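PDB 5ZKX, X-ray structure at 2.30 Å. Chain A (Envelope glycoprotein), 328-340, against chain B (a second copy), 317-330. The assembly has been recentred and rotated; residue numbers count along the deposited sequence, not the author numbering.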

# COMPACT_ATOMS: atom_id res chain seq x y z
N LYS A 328 33.75 41.76 -33.50
CA LYS A 328 34.57 42.35 -34.56
C LYS A 328 34.46 43.87 -34.53
O LYS A 328 35.44 44.57 -34.82
CB LYS A 328 34.14 41.81 -35.92
CG LYS A 328 34.38 40.32 -36.12
CD LYS A 328 34.03 39.90 -37.54
CE LYS A 328 34.28 38.42 -37.77
NZ LYS A 328 33.29 37.55 -37.07
N ILE A 329 33.29 44.39 -34.19
CA ILE A 329 33.08 45.83 -34.13
C ILE A 329 33.55 46.38 -32.78
O ILE A 329 34.24 47.41 -32.72
CB ILE A 329 31.61 46.16 -34.40
CG1 ILE A 329 31.17 45.54 -35.73
CG2 ILE A 329 31.38 47.65 -34.40
CD1 ILE A 329 29.74 45.07 -35.76
N ASP A 330 33.17 45.71 -31.69
CA ASP A 330 33.58 46.08 -30.34
C ASP A 330 34.63 45.07 -29.90
O ASP A 330 34.30 43.96 -29.47
CB ASP A 330 32.38 46.10 -29.39
CG ASP A 330 32.71 46.72 -28.04
OD1 ASP A 330 33.87 46.61 -27.59
OD2 ASP A 330 31.80 47.33 -27.43
N ASP A 331 35.91 45.45 -29.99
CA ASP A 331 36.99 44.54 -29.66
C ASP A 331 37.16 44.34 -28.16
O ASP A 331 38.00 43.53 -27.75
CB ASP A 331 38.30 45.04 -30.27
CG ASP A 331 38.71 46.41 -29.76
OD1 ASP A 331 37.88 47.07 -29.09
OD2 ASP A 331 39.85 46.83 -30.03
N ARG A 332 36.42 45.07 -27.33
CA ARG A 332 36.48 44.89 -25.88
C ARG A 332 35.34 44.04 -25.34
O ARG A 332 35.30 43.77 -24.14
CB ARG A 332 36.48 46.25 -25.18
CG ARG A 332 37.66 47.13 -25.54
CD ARG A 332 38.97 46.48 -25.13
NE ARG A 332 38.95 46.07 -23.73
CZ ARG A 332 39.18 46.89 -22.71
NH1 ARG A 332 39.45 48.17 -22.92
NH2 ARG A 332 39.15 46.43 -21.47
N LEU A 333 34.42 43.59 -26.21
CA LEU A 333 33.22 42.90 -25.75
C LEU A 333 33.56 41.54 -25.15
O LEU A 333 33.09 41.20 -24.06
CB LEU A 333 32.24 42.74 -26.91
CG LEU A 333 31.07 41.79 -26.69
CD1 LEU A 333 30.11 42.35 -25.65
CD2 LEU A 333 30.35 41.52 -28.00
N ILE A 334 34.38 40.75 -25.85
CA ILE A 334 34.73 39.41 -25.37
C ILE A 334 35.39 39.49 -24.00
O ILE A 334 35.18 38.62 -23.14
CB ILE A 334 35.62 38.70 -26.40
CG1 ILE A 334 34.82 38.40 -27.67
CG2 ILE A 334 36.20 37.42 -25.83
CD1 ILE A 334 35.62 37.72 -28.76
N GLY A 335 36.17 40.54 -23.76
CA GLY A 335 36.75 40.72 -22.44
C GLY A 335 35.72 41.04 -21.38
O GLY A 335 35.85 40.62 -20.23
N ALA A 336 34.67 41.78 -21.76
CA ALA A 336 33.60 42.08 -20.81
C ALA A 336 32.77 40.84 -20.51
O ALA A 336 32.32 40.65 -19.37
CB ALA A 336 32.72 43.20 -21.35
N LEU A 337 32.56 39.99 -21.51
CA LEU A 337 31.86 38.73 -21.27
C LEU A 337 32.67 37.81 -20.37
O LEU A 337 32.11 37.14 -19.49
CB LEU A 337 31.57 38.04 -22.61
CG LEU A 337 30.75 38.87 -23.59
CD1 LEU A 337 30.66 38.17 -24.93
CD2 LEU A 337 29.37 39.16 -23.04
N LEU A 338 33.99 37.75 -20.56
CA LEU A 338 34.84 36.91 -19.74
C LEU A 338 35.24 37.59 -18.43
O LEU A 338 35.90 36.95 -17.60
CB LEU A 338 36.10 36.52 -20.51
CG LEU A 338 35.85 35.57 -21.68
CD1 LEU A 338 37.16 35.23 -22.37
CD2 LEU A 338 35.14 34.32 -21.19
N GLU A 339 34.87 38.85 -18.24
CA GLU A 339 35.19 39.61 -17.03
C GLU A 339 36.70 39.74 -16.82
O GLU A 339 37.17 39.87 -15.68
CB GLU A 339 34.52 38.99 -15.80
CG GLU A 339 33.01 39.07 -15.81
CD GLU A 339 32.39 38.47 -14.56
OE1 GLU A 339 32.28 37.23 -14.49
OE2 GLU A 339 32.01 39.24 -13.66
N LYS A 340 37.47 39.72 -17.90
CA LYS A 340 38.89 39.98 -17.86
C LYS A 340 39.22 41.06 -18.89
O LYS A 340 38.73 41.00 -20.02
CB LYS A 340 39.72 38.72 -18.15
CG LYS A 340 39.06 37.42 -17.71
CD LYS A 340 39.62 36.22 -18.48
CE LYS A 340 38.94 34.92 -18.07
NZ LYS A 340 39.66 33.72 -18.59
N LYS B 317 23.20 37.61 -17.90
CA LYS B 317 24.42 38.39 -17.71
C LYS B 317 25.15 38.59 -19.02
O LYS B 317 25.63 39.69 -19.32
CB LYS B 317 25.32 37.70 -16.69
CG LYS B 317 24.71 37.61 -15.30
CD LYS B 317 25.67 36.97 -14.31
CE LYS B 317 25.05 36.91 -12.92
NZ LYS B 317 25.94 36.20 -11.97
N LEU B 318 25.26 37.53 -19.83
CA LEU B 318 25.90 37.64 -21.13
C LEU B 318 25.12 38.59 -22.03
O LEU B 318 25.70 39.46 -22.68
CB LEU B 318 26.02 36.26 -21.78
CG LEU B 318 26.93 35.25 -21.09
CD1 LEU B 318 26.89 33.92 -21.83
CD2 LEU B 318 28.35 35.77 -21.02
N MET B 319 23.79 38.43 -22.08
CA MET B 319 22.97 39.25 -22.96
C MET B 319 22.95 40.71 -22.53
O MET B 319 22.86 41.61 -23.37
CB MET B 319 21.55 38.69 -23.03
CG MET B 319 21.46 37.37 -23.78
SD MET B 319 19.77 36.74 -23.94
CE MET B 319 19.03 37.98 -24.99
N ASN B 320 23.02 40.97 -21.22
CA ASN B 320 23.09 42.35 -20.74
C ASN B 320 24.34 43.05 -21.27
O ASN B 320 24.28 44.19 -21.74
CB ASN B 320 23.06 42.38 -19.21
CG ASN B 320 21.65 42.50 -18.66
OD1 ASN B 320 20.73 42.92 -19.35
ND2 ASN B 320 21.48 42.13 -17.39
N LYS B 321 25.49 42.37 -21.20
CA LYS B 321 26.73 42.94 -21.73
C LYS B 321 26.69 43.04 -23.25
O LYS B 321 27.23 43.99 -23.83
CB LYS B 321 27.93 42.10 -21.30
CG LYS B 321 28.07 41.90 -19.81
CD LYS B 321 29.11 40.82 -19.52
CE LYS B 321 29.26 40.57 -18.03
NZ LYS B 321 29.81 41.75 -17.33
N MET B 322 26.07 42.07 -23.92
CA MET B 322 26.00 42.11 -25.38
C MET B 322 25.15 43.28 -25.85
O MET B 322 25.49 43.94 -26.84
CB MET B 322 25.42 40.80 -25.92
CG MET B 322 26.32 39.60 -25.78
SD MET B 322 25.45 38.09 -26.24
CE MET B 322 24.95 38.49 -27.91
N VAL B 323 24.04 43.54 -25.17
CA VAL B 323 23.20 44.67 -25.55
C VAL B 323 23.90 45.98 -25.22
O VAL B 323 23.83 46.95 -25.99
CB VAL B 323 21.82 44.56 -24.87
CG1 VAL B 323 21.18 45.92 -24.72
CG2 VAL B 323 20.92 43.63 -25.66
N SER B 324 24.59 46.04 -24.08
CA SER B 324 25.34 47.24 -23.73
C SER B 324 26.37 47.58 -24.79
O SER B 324 26.66 48.76 -25.03
CB SER B 324 26.01 47.06 -22.37
OG SER B 324 26.67 48.24 -21.96
N SER B 325 26.93 46.56 -25.45
CA SER B 325 27.87 46.80 -26.54
C SER B 325 27.16 47.22 -27.82
O SER B 325 27.55 48.19 -28.47
CB SER B 325 28.70 45.54 -26.78
OG SER B 325 29.65 45.75 -27.81
N LEU B 326 26.09 46.51 -28.19
CA LEU B 326 25.43 46.79 -29.46
C LEU B 326 24.59 48.06 -29.40
O LEU B 326 24.48 48.78 -30.40
CB LEU B 326 24.56 45.61 -29.87
CG LEU B 326 23.74 45.77 -31.15
CD1 LEU B 326 24.64 46.11 -32.33
CD2 LEU B 326 22.94 44.52 -31.44
N ALA B 327 24.00 48.37 -28.24
CA ALA B 327 23.18 49.57 -28.12
C ALA B 327 23.99 50.85 -28.25
O ALA B 327 23.41 51.91 -28.52
CB ALA B 327 22.42 49.57 -26.80
N LYS B 328 25.31 50.78 -28.04
CA LYS B 328 26.15 51.94 -28.30
C LYS B 328 26.16 52.28 -29.78
O LYS B 328 26.22 53.46 -30.15
CB LYS B 328 27.58 51.67 -27.81
CG LYS B 328 27.71 51.51 -26.30
CD LYS B 328 29.17 51.36 -25.90
CE LYS B 328 29.33 51.21 -24.39
NZ LYS B 328 28.86 49.88 -23.90
N ILE B 329 26.08 51.27 -30.64
CA ILE B 329 26.08 51.48 -32.08
C ILE B 329 24.67 51.79 -32.57
O ILE B 329 24.46 52.72 -33.35
CB ILE B 329 26.68 50.26 -32.79
CG1 ILE B 329 28.07 49.96 -32.23
CG2 ILE B 329 26.74 50.49 -34.29
CD1 ILE B 329 28.42 48.49 -32.18
N ASP B 330 23.69 51.01 -32.11
CA ASP B 330 22.28 51.22 -32.43
C ASP B 330 21.61 51.81 -31.20
O ASP B 330 21.26 51.08 -30.26
CB ASP B 330 21.62 49.91 -32.86
CG ASP B 330 20.24 50.10 -33.46
OD1 ASP B 330 19.54 51.06 -33.05
OD2 ASP B 330 19.85 49.30 -34.34
O HOH W 1 32.80 42.50 -16.96

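The contact sets a short helix, 333-338 of chain A, nearly antiparallel (155°) to the longer helix of chain B, their axes 9.6 Å apart at closest approach, and buries 474 Å² in all.

Its apolar part rests on two leucines one helical turn apart. Leu337(A), with chi1 m and chi2 t, starts sideways but brings its end inward: CD2 lies 4.1 Å from Leu318(B) CD2, 4.1 Å from Met322(B) CG and 3.7 Å from Lys321(B) CB, so even the aliphatic base of a lysine serves as packing surface. Leu333(A) points toward chain B and sets CD1 3.7 Å from Ser325(B) CB. Beside the small serine, Leu333(A) CD1 also lies 3.8 Å from Lys321(B) O, close to the helix backbone. Farther along, Ile329(A) CG2 meets Ile329(B) CD1 at 3.8 Å, the same residue of two copies.

A direct hydrogen bond crosses the contact, from Ser325(B) OG to Asp330(A) OD2 (2.7 Å). The aspartate divides its carboxylate: OD1 accepts from Arg332(A) N at 3.0 Å, capping the turn that leads into the helix, which leaves OD2 for the partner.

A water also bridges the helices, donating to Ala336(A) O and accepting from Lys321(B) NZ, each 3.1 Å away. The long lysine reaches this partly exposed margin while its base stays packed.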